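PDB 7LHV: sulfate transporter 4.1, chloroplastic from Arabidopsis thaliana, which cotransports protons and sulfate across the membrane and may take part in regulating sulfate assimilation. Local coordinates for residues G142-L147 with Y361-N366; V135-I140 with L372-I377; I149-L154 with S383-T388; K96-A101 with G405-I410; L177-A182 with S322-F327. All blocks are in the same frame, centred on the assembly; numbering follows the deposited sequence.

Interaction 1. Residues G142-L147 with Y361-N366; sequences GSSRQL and YELDSN
The phenol oxygen of Tyr361 accepts the backbone N-H of Arg145: N to OH is 3.1 Å, and the angle at the hydrogen, 177°, makes the bond almost straight. Ser144 adds a weak second bond, its OG lying 3.4 Å from the same Tyr361 OH, so two neighbouring residues of the 142-147 loop grip one hydroxyl. Tyr361 is also held through its ring. Arg145 runs extended from CG to NE and slides past the tyrosine in the opposite direction, which sets its CD over the ring centre, 4.1 Å from the centroid. The guanidinium follows as an off-centre cation-pi stack, its plane within 7° of the ring and its centre 4.6 Å from the ring centre. Under that flat group sits Tyr361 CB, with Arg145 NH1 3.8 Å away. Beside this polar and aromatic patch, Leu363 CD1 rests 3.8 Å from Ser144 CA. A leucine at Tyr361 would probably leave Arg145 N without its acceptor and the guanidinium without a ring to lie on, free to swing. The contact joins two connections of the membrane domain: 142-147 leads from helix 125-141 to strand 149-150, while 361-366 leads from helix 330-358 into helix 365-381. Ala356 of helix 330-358 touches both Tyr361 and Leu363, and the carbonyl of Gln146 is bonded to Asn397 of helix 391-399.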
# COMPACT_ATOMS: atom_id res chain seq x y z
N GLY A 142 28.15 13.90 3.10
CA GLY A 142 27.31 13.73 1.93
C GLY A 142 28.02 12.97 0.83
O GLY A 142 29.21 13.14 0.60
N SER A 143 27.25 12.13 0.14
CA SER A 143 27.79 11.34 -0.96
C SER A 143 27.82 12.10 -2.28
O SER A 143 28.73 11.88 -3.09
CB SER A 143 26.98 10.06 -1.14
OG SER A 143 27.12 9.21 -0.01
N SER A 144 26.86 12.99 -2.51
CA SER A 144 26.82 13.74 -3.76
C SER A 144 27.89 14.82 -3.77
O SER A 144 28.22 15.41 -2.74
CB SER A 144 25.44 14.37 -3.95
OG SER A 144 25.32 14.91 -5.25
N ARG A 145 28.45 15.07 -4.95
CA ARG A 145 29.49 16.07 -5.11
C ARG A 145 29.00 17.36 -5.75
O ARG A 145 29.74 18.34 -5.78
CB ARG A 145 30.65 15.50 -5.94
CG ARG A 145 31.29 14.27 -5.33
CD ARG A 145 32.33 13.67 -6.26
NE ARG A 145 32.78 12.36 -5.79
CZ ARG A 145 33.56 11.55 -6.49
NH1 ARG A 145 34.00 11.87 -7.69
NH2 ARG A 145 33.91 10.38 -5.96
N GLN A 146 27.77 17.38 -6.26
CA GLN A 146 27.20 18.59 -6.83
C GLN A 146 25.93 19.06 -6.14
O GLN A 146 25.45 20.15 -6.45
CB GLN A 146 26.89 18.40 -8.33
CG GLN A 146 28.10 18.36 -9.25
CD GLN A 146 28.94 17.12 -9.08
OE1 GLN A 146 30.12 17.20 -8.74
NE2 GLN A 146 28.34 15.96 -9.32
N LEU A 147 25.37 18.27 -5.23
CA LEU A 147 24.13 18.66 -4.57
C LEU A 147 24.35 19.84 -3.64
O LEU A 147 25.34 19.90 -2.91
CB LEU A 147 23.55 17.48 -3.79
CG LEU A 147 22.14 17.68 -3.23
CD1 LEU A 147 21.12 17.55 -4.33
CD2 LEU A 147 21.86 16.70 -2.12
N TYR A 361 30.28 9.06 -11.33
CA TYR A 361 30.74 8.55 -10.05
C TYR A 361 29.60 7.79 -9.38
O TYR A 361 28.43 7.98 -9.71
CB TYR A 361 31.28 9.67 -9.14
CG TYR A 361 30.27 10.70 -8.70
CD1 TYR A 361 30.02 11.83 -9.47
CD2 TYR A 361 29.58 10.56 -7.51
CE1 TYR A 361 29.11 12.78 -9.07
CE2 TYR A 361 28.66 11.51 -7.10
CZ TYR A 361 28.43 12.61 -7.89
OH TYR A 361 27.52 13.56 -7.49
N GLU A 362 29.97 6.92 -8.45
CA GLU A 362 29.00 6.05 -7.79
C GLU A 362 28.27 6.79 -6.68
O GLU A 362 28.83 7.67 -6.02
CB GLU A 362 29.70 4.82 -7.21
CG GLU A 362 30.37 3.93 -8.24
CD GLU A 362 30.23 2.46 -7.90
OE1 GLU A 362 31.13 1.68 -8.28
OE2 GLU A 362 29.23 2.09 -7.26
N LEU A 363 27.01 6.42 -6.47
CA LEU A 363 26.22 6.97 -5.39
C LEU A 363 25.13 5.97 -5.02
O LEU A 363 24.56 5.32 -5.90
CB LEU A 363 25.60 8.32 -5.78
CG LEU A 363 24.91 9.16 -4.69
CD1 LEU A 363 25.09 10.62 -5.01
CD2 LEU A 363 23.44 8.83 -4.60
N ASP A 364 24.85 5.86 -3.73
CA ASP A 364 23.80 4.99 -3.22
C ASP A 364 22.76 5.80 -2.46
O ASP A 364 23.08 6.83 -1.86
CB ASP A 364 24.39 3.89 -2.33
CG ASP A 364 25.20 4.44 -1.18
OD1 ASP A 364 25.40 5.67 -1.12
OD2 ASP A 364 25.65 3.64 -0.34
N SER A 365 21.52 5.34 -2.51
CA SER A 365 20.41 6.09 -1.94
C SER A 365 20.33 5.99 -0.43
O SER A 365 19.52 6.70 0.18
CB SER A 365 19.09 5.60 -2.55
OG SER A 365 19.19 5.51 -3.96
N ASN A 366 21.14 5.14 0.20
CA ASN A 366 21.10 4.99 1.65
C ASN A 366 22.13 5.86 2.35
O ASN A 366 21.81 6.52 3.35
CB ASN A 366 21.30 3.52 2.02
CG ASN A 366 20.31 2.61 1.33
OD1 ASN A 366 19.11 2.90 1.28
ND2 ASN A 366 20.79 1.50 0.79

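Interaction 2. Residues V135-I140 with L372-I377; sequences VFVYAI and LGVANI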
# COMPACT_ATOMS: atom_id res chain seq x y z
N VAL A 135 25.47 22.70 5.82
CA VAL A 135 26.31 22.61 4.63
C VAL A 135 27.69 22.08 4.98
O VAL A 135 28.16 21.09 4.41
CB VAL A 135 26.39 23.98 3.93
CG1 VAL A 135 27.55 24.00 2.96
CG2 VAL A 135 25.10 24.27 3.20
N PHE A 136 28.35 22.70 5.97
CA PHE A 136 29.63 22.18 6.44
C PHE A 136 29.51 20.73 6.86
O PHE A 136 30.44 19.94 6.65
CB PHE A 136 30.17 23.01 7.61
CG PHE A 136 30.73 24.34 7.21
CD1 PHE A 136 29.90 25.39 6.89
CD2 PHE A 136 32.10 24.53 7.17
CE1 PHE A 136 30.43 26.61 6.52
CE2 PHE A 136 32.63 25.75 6.80
CZ PHE A 136 31.79 26.79 6.48
N VAL A 137 28.39 20.35 7.46
CA VAL A 137 28.21 18.95 7.83
C VAL A 137 28.03 18.10 6.58
O VAL A 137 28.67 17.05 6.44
CB VAL A 137 27.04 18.79 8.81
CG1 VAL A 137 26.82 17.33 9.12
CG2 VAL A 137 27.32 19.56 10.08
N TYR A 138 27.21 18.56 5.64
CA TYR A 138 26.93 17.73 4.47
C TYR A 138 28.19 17.48 3.66
O TYR A 138 28.44 16.34 3.24
CB TYR A 138 25.86 18.38 3.60
CG TYR A 138 25.46 17.52 2.43
CD1 TYR A 138 24.57 16.47 2.60
CD2 TYR A 138 25.97 17.75 1.16
CE1 TYR A 138 24.20 15.68 1.54
CE2 TYR A 138 25.61 16.96 0.10
CZ TYR A 138 24.72 15.93 0.29
OH TYR A 138 24.36 15.13 -0.77
N ALA A 139 29.01 18.51 3.47
CA ALA A 139 30.25 18.35 2.73
C ALA A 139 31.16 17.31 3.35
O ALA A 139 32.04 16.78 2.67
CB ALA A 139 30.98 19.69 2.62
N ILE A 140 30.98 17.01 4.64
CA ILE A 140 31.75 15.95 5.27
C ILE A 140 31.03 14.61 5.20
O ILE A 140 31.67 13.57 5.08
CB ILE A 140 32.08 16.33 6.73
CG1 ILE A 140 32.82 17.66 6.77
CG2 ILE A 140 32.91 15.25 7.38
CD1 ILE A 140 33.02 18.19 8.17
N LEU A 372 22.14 13.29 4.73
CA LEU A 372 21.12 14.31 4.94
C LEU A 372 20.64 14.33 6.38
O LEU A 372 20.45 15.40 6.97
CB LEU A 372 19.94 14.10 3.99
CG LEU A 372 20.16 14.30 2.50
CD1 LEU A 372 18.91 13.91 1.74
CD2 LEU A 372 20.50 15.75 2.24
N GLY A 373 20.42 13.15 6.96
CA GLY A 373 19.98 13.09 8.34
C GLY A 373 21.00 13.65 9.31
O GLY A 373 20.64 14.38 10.24
N VAL A 374 22.27 13.32 9.11
CA VAL A 374 23.32 13.86 9.98
C VAL A 374 23.39 15.37 9.85
O VAL A 374 23.52 16.10 10.85
CB VAL A 374 24.67 13.19 9.68
CG1 VAL A 374 25.79 13.92 10.38
CG2 VAL A 374 24.64 11.74 10.10
N ALA A 375 23.31 15.88 8.62
CA ALA A 375 23.33 17.32 8.41
C ALA A 375 22.16 17.99 9.11
O ALA A 375 22.33 19.03 9.75
CB ALA A 375 23.32 17.63 6.91
N ASN A 376 20.97 17.41 9.00
CA ASN A 376 19.80 17.98 9.65
C ASN A 376 19.93 17.96 11.17
O ASN A 376 19.55 18.92 11.85
CB ASN A 376 18.54 17.24 9.21
CG ASN A 376 17.95 17.81 7.95
OD1 ASN A 376 17.77 19.02 7.82
ND2 ASN A 376 17.63 16.94 7.00
N ILE A 377 20.47 16.87 11.72
CA ILE A 377 20.62 16.77 13.17
C ILE A 377 21.57 17.85 13.68
O ILE A 377 21.29 18.55 14.66
CB ILE A 377 21.10 15.36 13.57
CG1 ILE A 377 19.96 14.36 13.44
CG2 ILE A 377 21.65 15.36 14.98
CD1 ILE A 377 20.40 12.93 13.59
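Val137 is a bump on helix 125-141, and the flank of Ala375 on helix 365-381 is the low ground that receives it. With CG1 anti to the backbone N (chi1 177°), that methyl comes down on the backbone at Ala375, where CG1 to CA is 3.6 Å. The small size of Ala375 is consistent with this fit, its lone CB standing beside the methyl that settles against the main chain. On one flank of this depression stands Val374, whose CG1 lies 3.8 Å from Val137 CG1, the two valines crossing at about a right angle. The bump is answered in the other direction, since Ala375 CB sits against the base of Tyr138, with 4.2 Å between the two CB atoms, and is equally far from Val137 CG1. These are two transmembrane helices of the sulfate permease family, running nearly antiparallel at 153°, and their axes approach to 8.3 Å. Farther along, the filling is by larger groups. Tyr138 and Leu372 lie side by side and point the same way, and Leu372 CD2 meets the ring at CE1, 3.8 Å off. The tyrosine is anchored at its far end by a hydrogen bond from OH to Glu368, one turn before Leu372 on the same helix. Ile149 of the short strand 149-150 touches both Tyr138 and Leu372, continuing the apolar filling, while Cys190 of helix 173-194 packs on Val374.

Interaction 3. Residues I149-L154 with S383-T388; sequences IGPVAL and SAYPAT. With SO4 (sulfate ion), chain D.
Gly150 and Thr388 pair their backbones as a hydrogen-bonded antiparallel couple, though both bonds are weak: Gly150 N to Thr388 O and Thr388 N to Gly150 O are each 3.3 Å. Packing is dense around this pair. Ala387 turns its CB toward the glycine, 3.6 Å from Gly150 O, while Ile149 CD1 lies 3.6 Å from the carbonyl carbon of Thr388. Pro151 extends the buried part: its side chain crosses that of Tyr385 at about a right angle, with Pro151 CB 3.3 Å from Tyr385 OH, a hydroxyl hydrogen-bonded to Ser156. Such paired short strands, each leading into a helix, are a hallmark of the SLC26 transport domain; here helices 153-166 and 391-399 follow them and turn their N-terminal ends to a bound sulfate. Toward the anion the two segments meet more sparsely. Thr388 OG1, set between its backbone N and carbonyl carbon (chi1 56°), lies 3.6 Å from CG2 of the partly exposed Val152. Ala153 N gives the sulfate O3 a nearly straight bond, 3.2 Å long with 171° at the hydrogen. Phe391 N and Ser392 OG bind the same ion from the second helix, an arrangement consistent with a substrate site, where the helix ends would probably help to offset the negative charge.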
# COMPACT_ATOMS: atom_id res chain seq x y z
N ILE A 149 22.82 22.02 -0.48
CA ILE A 149 21.99 21.77 0.69
C ILE A 149 21.60 23.11 1.30
O ILE A 149 22.46 23.98 1.50
CB ILE A 149 22.71 20.87 1.71
CG1 ILE A 149 22.71 19.44 1.21
CG2 ILE A 149 22.04 20.95 3.06
CD1 ILE A 149 21.33 18.92 0.92
N GLY A 150 20.32 23.27 1.60
CA GLY A 150 19.82 24.49 2.20
C GLY A 150 18.31 24.56 2.16
O GLY A 150 17.63 23.58 1.87
N PRO A 151 17.76 25.74 2.46
CA PRO A 151 16.31 25.91 2.36
C PRO A 151 15.82 25.71 0.94
O PRO A 151 16.48 26.09 -0.03
CB PRO A 151 16.09 27.35 2.83
CG PRO A 151 17.33 27.71 3.57
CD PRO A 151 18.43 26.96 2.92
N VAL A 152 14.64 25.11 0.81
CA VAL A 152 13.97 24.96 -0.47
C VAL A 152 12.52 25.42 -0.30
O VAL A 152 12.02 25.56 0.81
CB VAL A 152 14.02 23.51 -1.00
CG1 VAL A 152 15.45 23.05 -1.15
CG2 VAL A 152 13.26 22.58 -0.09
N ALA A 153 11.87 25.67 -1.43
CA ALA A 153 10.52 26.22 -1.39
C ALA A 153 9.53 25.24 -0.77
O ALA A 153 8.71 25.62 0.07
CB ALA A 153 10.07 26.61 -2.80
N LEU A 154 9.61 23.96 -1.15
CA LEU A 154 8.61 23.00 -0.71
C LEU A 154 8.74 22.69 0.78
O LEU A 154 7.74 22.66 1.51
CB LEU A 154 8.72 21.72 -1.53
CG LEU A 154 7.62 20.68 -1.29
CD1 LEU A 154 6.27 21.29 -1.56
CD2 LEU A 154 7.85 19.47 -2.17
N SER A 383 20.60 25.59 15.65
CA SER A 383 19.50 26.51 15.35
C SER A 383 19.24 26.64 13.85
O SER A 383 19.35 27.71 13.26
CB SER A 383 19.77 27.89 15.97
OG SER A 383 20.14 27.77 17.33
N ALA A 384 18.86 25.52 13.24
CA ALA A 384 18.50 25.50 11.83
C ALA A 384 17.22 24.69 11.63
O ALA A 384 16.91 23.79 12.42
CB ALA A 384 19.62 24.90 10.97
N TYR A 385 16.49 25.02 10.58
CA TYR A 385 15.26 24.33 10.22
C TYR A 385 15.50 23.48 8.97
O TYR A 385 16.48 23.69 8.26
CB TYR A 385 14.12 25.35 10.01
CG TYR A 385 13.99 25.98 8.64
CD1 TYR A 385 14.68 27.14 8.32
CD2 TYR A 385 13.14 25.44 7.69
CE1 TYR A 385 14.54 27.73 7.08
CE2 TYR A 385 13.00 26.02 6.45
CZ TYR A 385 13.70 27.16 6.15
OH TYR A 385 13.56 27.74 4.91
N PRO A 386 14.64 22.49 8.69
CA PRO A 386 15.03 21.39 7.79
C PRO A 386 15.55 21.88 6.44
O PRO A 386 15.00 22.80 5.84
CB PRO A 386 13.74 20.59 7.63
CG PRO A 386 12.97 20.87 8.83
CD PRO A 386 13.27 22.28 9.21
N ALA A 387 16.62 21.24 5.98
CA ALA A 387 17.28 21.60 4.74
C ALA A 387 17.48 20.35 3.90
O ALA A 387 17.99 19.34 4.39
CB ALA A 387 18.64 22.26 5.01
N THR A 388 17.08 20.42 2.63
CA THR A 388 17.26 19.31 1.70
C THR A 388 17.92 19.79 0.41
O THR A 388 18.31 20.95 0.31
CB THR A 388 15.93 18.62 1.39
OG1 THR A 388 15.01 19.59 0.88
CG2 THR A 388 15.35 17.99 2.65
S SO4 D . 14.24 24.89 -5.07
O1 SO4 D . 14.02 25.38 -6.42
O2 SO4 D . 14.72 23.52 -5.12
O3 SO4 D . 12.98 24.93 -4.34
O4 SO4 D . 15.22 25.74 -4.39

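Interaction 4. Residues K96-A101 with G405-I410; sequences KLDLMA and GLSGLI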
# COMPACT_ATOMS: atom_id res chain seq x y z
N LYS A 96 39.98 25.59 -8.87
CA LYS A 96 39.37 26.77 -9.48
C LYS A 96 37.89 26.53 -9.77
O LYS A 96 37.05 27.41 -9.51
CB LYS A 96 40.14 27.17 -10.75
CG LYS A 96 40.06 26.21 -11.92
CD LYS A 96 40.90 26.69 -13.09
CE LYS A 96 40.30 27.93 -13.75
NZ LYS A 96 38.99 27.67 -14.42
N LEU A 97 37.55 25.35 -10.28
CA LEU A 97 36.15 25.06 -10.57
C LEU A 97 35.31 25.04 -9.30
O LEU A 97 34.20 25.59 -9.26
CB LEU A 97 36.03 23.74 -11.32
CG LEU A 97 36.62 23.75 -12.73
CD1 LEU A 97 36.49 22.39 -13.38
CD2 LEU A 97 35.96 24.82 -13.59
N ASP A 98 35.82 24.42 -8.23
CA ASP A 98 35.10 24.36 -6.97
C ASP A 98 34.94 25.74 -6.36
O ASP A 98 33.87 26.07 -5.83
CB ASP A 98 35.81 23.43 -6.00
CG ASP A 98 35.65 21.97 -6.37
OD1 ASP A 98 34.73 21.66 -7.14
OD2 ASP A 98 36.45 21.14 -5.88
N LEU A 99 35.98 26.57 -6.42
CA LEU A 99 35.89 27.92 -5.87
C LEU A 99 34.85 28.74 -6.61
O LEU A 99 34.02 29.42 -5.99
CB LEU A 99 37.26 28.59 -5.91
CG LEU A 99 37.39 29.94 -5.21
CD1 LEU A 99 37.36 29.76 -3.70
CD2 LEU A 99 38.67 30.65 -5.63
N MET A 100 34.88 28.69 -7.94
CA MET A 100 33.89 29.44 -8.72
C MET A 100 32.48 28.94 -8.44
O MET A 100 31.56 29.75 -8.25
CB MET A 100 34.22 29.35 -10.21
CG MET A 100 35.39 30.23 -10.63
SD MET A 100 35.31 31.89 -9.92
CE MET A 100 33.82 32.52 -10.69
N ALA A 101 32.29 27.62 -8.41
CA ALA A 101 30.96 27.07 -8.16
C ALA A 101 30.47 27.44 -6.77
O ALA A 101 29.29 27.77 -6.59
CB ALA A 101 30.98 25.56 -8.34
N GLY A 405 32.92 18.00 -3.42
CA GLY A 405 32.09 18.61 -2.40
C GLY A 405 32.65 19.87 -1.80
O GLY A 405 31.97 20.51 -0.99
N LEU A 406 33.88 20.24 -2.16
CA LEU A 406 34.45 21.49 -1.68
C LEU A 406 33.61 22.69 -2.08
O LEU A 406 33.54 23.67 -1.33
CB LEU A 406 35.88 21.65 -2.20
CG LEU A 406 36.74 22.73 -1.54
CD1 LEU A 406 37.05 22.36 -0.10
CD2 LEU A 406 38.02 22.94 -2.33
N SER A 407 32.94 22.61 -3.23
CA SER A 407 32.03 23.68 -3.64
C SER A 407 30.97 23.94 -2.58
O SER A 407 30.52 25.08 -2.42
CB SER A 407 31.37 23.33 -4.97
OG SER A 407 32.33 22.99 -5.94
N GLY A 408 30.55 22.91 -1.85
CA GLY A 408 29.67 23.13 -0.72
C GLY A 408 30.34 23.93 0.38
O GLY A 408 29.81 24.95 0.83
N LEU A 409 31.53 23.50 0.79
CA LEU A 409 32.22 24.16 1.90
C LEU A 409 32.40 25.64 1.62
O LEU A 409 32.04 26.49 2.44
CB LEU A 409 33.58 23.51 2.14
CG LEU A 409 33.61 22.22 2.95
CD1 LEU A 409 35.03 21.69 3.04
CD2 LEU A 409 33.04 22.45 4.34
N ILE A 410 32.91 25.98 0.43
CA ILE A 410 33.09 27.38 0.06
C ILE A 410 31.76 28.12 0.18
O ILE A 410 31.69 29.20 0.78
CB ILE A 410 33.67 27.49 -1.36
CG1 ILE A 410 34.99 26.73 -1.45
CG2 ILE A 410 33.85 28.95 -1.74
CD1 ILE A 410 36.12 27.39 -0.69
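Asp98 and Ser407 meet through first torsions of the same kind: Asp98 CG stands anti to its own carbonyl carbon (chi1 -73°), and Ser407 OG does the same (chi1 -53°). With the carboxylate turned by chi2 of -18°, Asp98 OD1 lies 3.0 Å from Ser407 OG. The serine hydroxyl gives a weak hydrogen bond to the backbone, Ser407 OG to Asp98 O being 3.4 Å. The chains run near each other here, and the CA atoms of Asp98 and Ser407 are 4.6 Å apart. Ala101, one turn on, closes over the hydroxyl from its own helix, with CB 3.8 Å from Ser407 OG. Two membrane helices of the transporter, 91-119 and 406-426, meet in this way at 42° with axes 7.8 Å apart, and the aspartate reaches the N-terminal end of the second. Its carboxylate is buried and has further partners there: OD2 bonds to the hydroxyl of Thr404 and OD1 to the backbone N of Lys403, while OD2 passes Leu406 CB. A negative group so placed would probably be favoured by the dipole of helix 406-426. An alanine at Asp98 would probably leave Thr404 OG1 and Lys403 N without their carboxylate acceptor and weaken the tie between this region and helix 91-119. Away from the polar cluster the contact turns apolar. Leu99 CD1 meets Ile410 CD1 at 4.0 Å, the two side chains crossing obliquely, and Ile410 CG2 lies about as near to the same leucine methyl.

Interaction 5. Residues L177-A182 with S322-F327; sequences LAILLA and SFPRSF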
# COMPACT_ATOMS: atom_id res chain seq x y z
N LEU A 177 9.85 25.23 17.40
CA LEU A 177 9.15 24.19 16.66
C LEU A 177 9.87 23.85 15.37
O LEU A 177 9.96 22.67 15.00
CB LEU A 177 7.71 24.62 16.39
CG LEU A 177 6.73 24.43 17.54
CD1 LEU A 177 5.41 25.10 17.23
CD2 LEU A 177 6.53 22.95 17.81
N ALA A 178 10.38 24.85 14.66
CA ALA A 178 11.12 24.58 13.42
C ALA A 178 12.41 23.82 13.70
O ALA A 178 12.75 22.89 12.96
CB ALA A 178 11.42 25.89 12.70
N ILE A 179 13.13 24.19 14.76
CA ILE A 179 14.37 23.49 15.09
C ILE A 179 14.08 22.05 15.50
O ILE A 179 14.79 21.12 15.10
CB ILE A 179 15.12 24.26 16.19
CG1 ILE A 179 15.57 25.62 15.66
CG2 ILE A 179 16.32 23.47 16.67
CD1 ILE A 179 16.00 26.58 16.74
N LEU A 180 13.03 21.84 16.30
CA LEU A 180 12.65 20.49 16.67
C LEU A 180 12.22 19.68 15.46
O LEU A 180 12.50 18.48 15.36
CB LEU A 180 11.53 20.52 17.71
CG LEU A 180 10.93 19.17 18.09
CD1 LEU A 180 11.90 18.36 18.92
CD2 LEU A 180 9.62 19.36 18.82
N LEU A 181 11.52 20.32 14.52
CA LEU A 181 11.13 19.65 13.29
C LEU A 181 12.35 19.22 12.50
O LEU A 181 12.38 18.12 11.93
CB LEU A 181 10.24 20.56 12.45
CG LEU A 181 9.49 19.93 11.29
CD1 LEU A 181 8.64 18.79 11.78
CD2 LEU A 181 8.63 20.96 10.60
N ALA A 182 13.37 20.07 12.45
CA ALA A 182 14.61 19.70 11.77
C ALA A 182 15.28 18.51 12.45
O ALA A 182 15.77 17.60 11.78
CB ALA A 182 15.56 20.90 11.72
N SER A 322 22.65 24.80 21.08
CA SER A 322 21.51 24.78 21.99
C SER A 322 20.63 23.58 21.65
O SER A 322 20.17 23.47 20.51
CB SER A 322 20.70 26.08 21.89
OG SER A 322 21.41 27.17 22.45
N PHE A 323 20.42 22.70 22.62
CA PHE A 323 19.49 21.60 22.43
C PHE A 323 18.07 22.14 22.33
O PHE A 323 17.75 23.18 22.91
CB PHE A 323 19.58 20.61 23.58
CG PHE A 323 20.58 19.51 23.37
CD1 PHE A 323 20.20 18.34 22.72
CD2 PHE A 323 21.88 19.63 23.82
CE1 PHE A 323 21.11 17.32 22.53
CE2 PHE A 323 22.79 18.61 23.63
CZ PHE A 323 22.41 17.45 22.98
N PRO A 324 17.20 21.46 21.58
CA PRO A 324 15.79 21.87 21.54
C PRO A 324 15.13 21.76 22.91
O PRO A 324 15.46 20.87 23.71
CB PRO A 324 15.16 20.90 20.54
CG PRO A 324 16.31 20.42 19.70
CD PRO A 324 17.48 20.38 20.63
N ARG A 325 14.20 22.67 23.19
CA ARG A 325 13.52 22.72 24.47
C ARG A 325 12.02 22.47 24.38
O ARG A 325 11.35 22.51 25.42
CB ARG A 325 13.75 24.07 25.16
CG ARG A 325 15.03 24.16 25.98
CD ARG A 325 16.18 24.69 25.15
NE ARG A 325 15.83 25.94 24.48
CZ ARG A 325 15.92 27.14 25.05
NH1 ARG A 325 16.35 27.28 26.30
NH2 ARG A 325 15.58 28.22 24.35
N SER A 326 11.48 22.21 23.20
CA SER A 326 10.04 22.07 23.01
C SER A 326 9.68 20.65 22.59
O SER A 326 8.87 20.45 21.68
CB SER A 326 9.53 23.08 21.99
OG SER A 326 9.40 24.37 22.56
N PHE A 327 10.25 19.66 23.27
CA PHE A 327 9.94 18.27 22.96
C PHE A 327 8.47 17.93 23.22
O PHE A 327 7.99 16.91 22.73
CB PHE A 327 10.84 17.33 23.76
CG PHE A 327 12.14 17.03 23.10
CD1 PHE A 327 12.24 16.02 22.16
CD2 PHE A 327 13.28 17.76 23.41
CE1 PHE A 327 13.44 15.74 21.55
CE2 PHE A 327 14.48 17.48 22.80
CZ PHE A 327 14.56 16.47 21.86
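Leu180 lays its CD1 methyl over one face of the Phe327 ring, a CH-pi contact with 4.2 Å from CD1 to the centroid. The methyl stands 19° off the ring normal, displaced toward the rim beside Phe327 CD1 and CE1. Its leucine has CG anti to the backbone N (chi1 174°), which carries the branch point away from helix 173-194 toward the loop, and the other methyl, CD2, lies beside the carbonyl oxygen of Ser326. Pro324 fills the adjoining ground: Leu180 CD1 is 4.4 Å from its CB, and Ile179 CG2 is 4.3 Å from its CG. The proline thus touches two consecutive residues of the helix, and its CA is 6.0 Å from that of Leu180. Between the two segments the side-chain packing is apolar, and a polar tie is made by Glu176, the residue just before 177-182, to which Ser326 OG is hydrogen-bonded. Leu183 continues the same helical ridge under Pro324 and Phe327. Phe327 itself is on the surface. The arrangement is that of an irregular loop laid along the flank of a transmembrane helix, here the connection from helix 284-300 to helix 330-358 within the permease domain.

In the fold
Interactions 2 and 3 are the buried pair and adjoin: Asn376 OD1 of one probably accepts a hydrogen bond from Ala387 N of the other, and Val135 CG2 packs on Ile149 O. Interactions 1, 4 and 5 are partly buried. Interactions 1 and 2 share helix 365-381, yet one is polar and aromatic between connecting loops, the other purely apolar between helices. Interaction 4 borders interaction 2 through Leu409 against Phe136 and Ala139, and adds a buried carboxylate. Interaction 5, which includes the surface residue Phe327, touches interaction 3 where Ala182 meets Tyr385. Only interaction 3 includes a bond to sulfate, and only it pairs strands. All five lie within the sulfate permease family region.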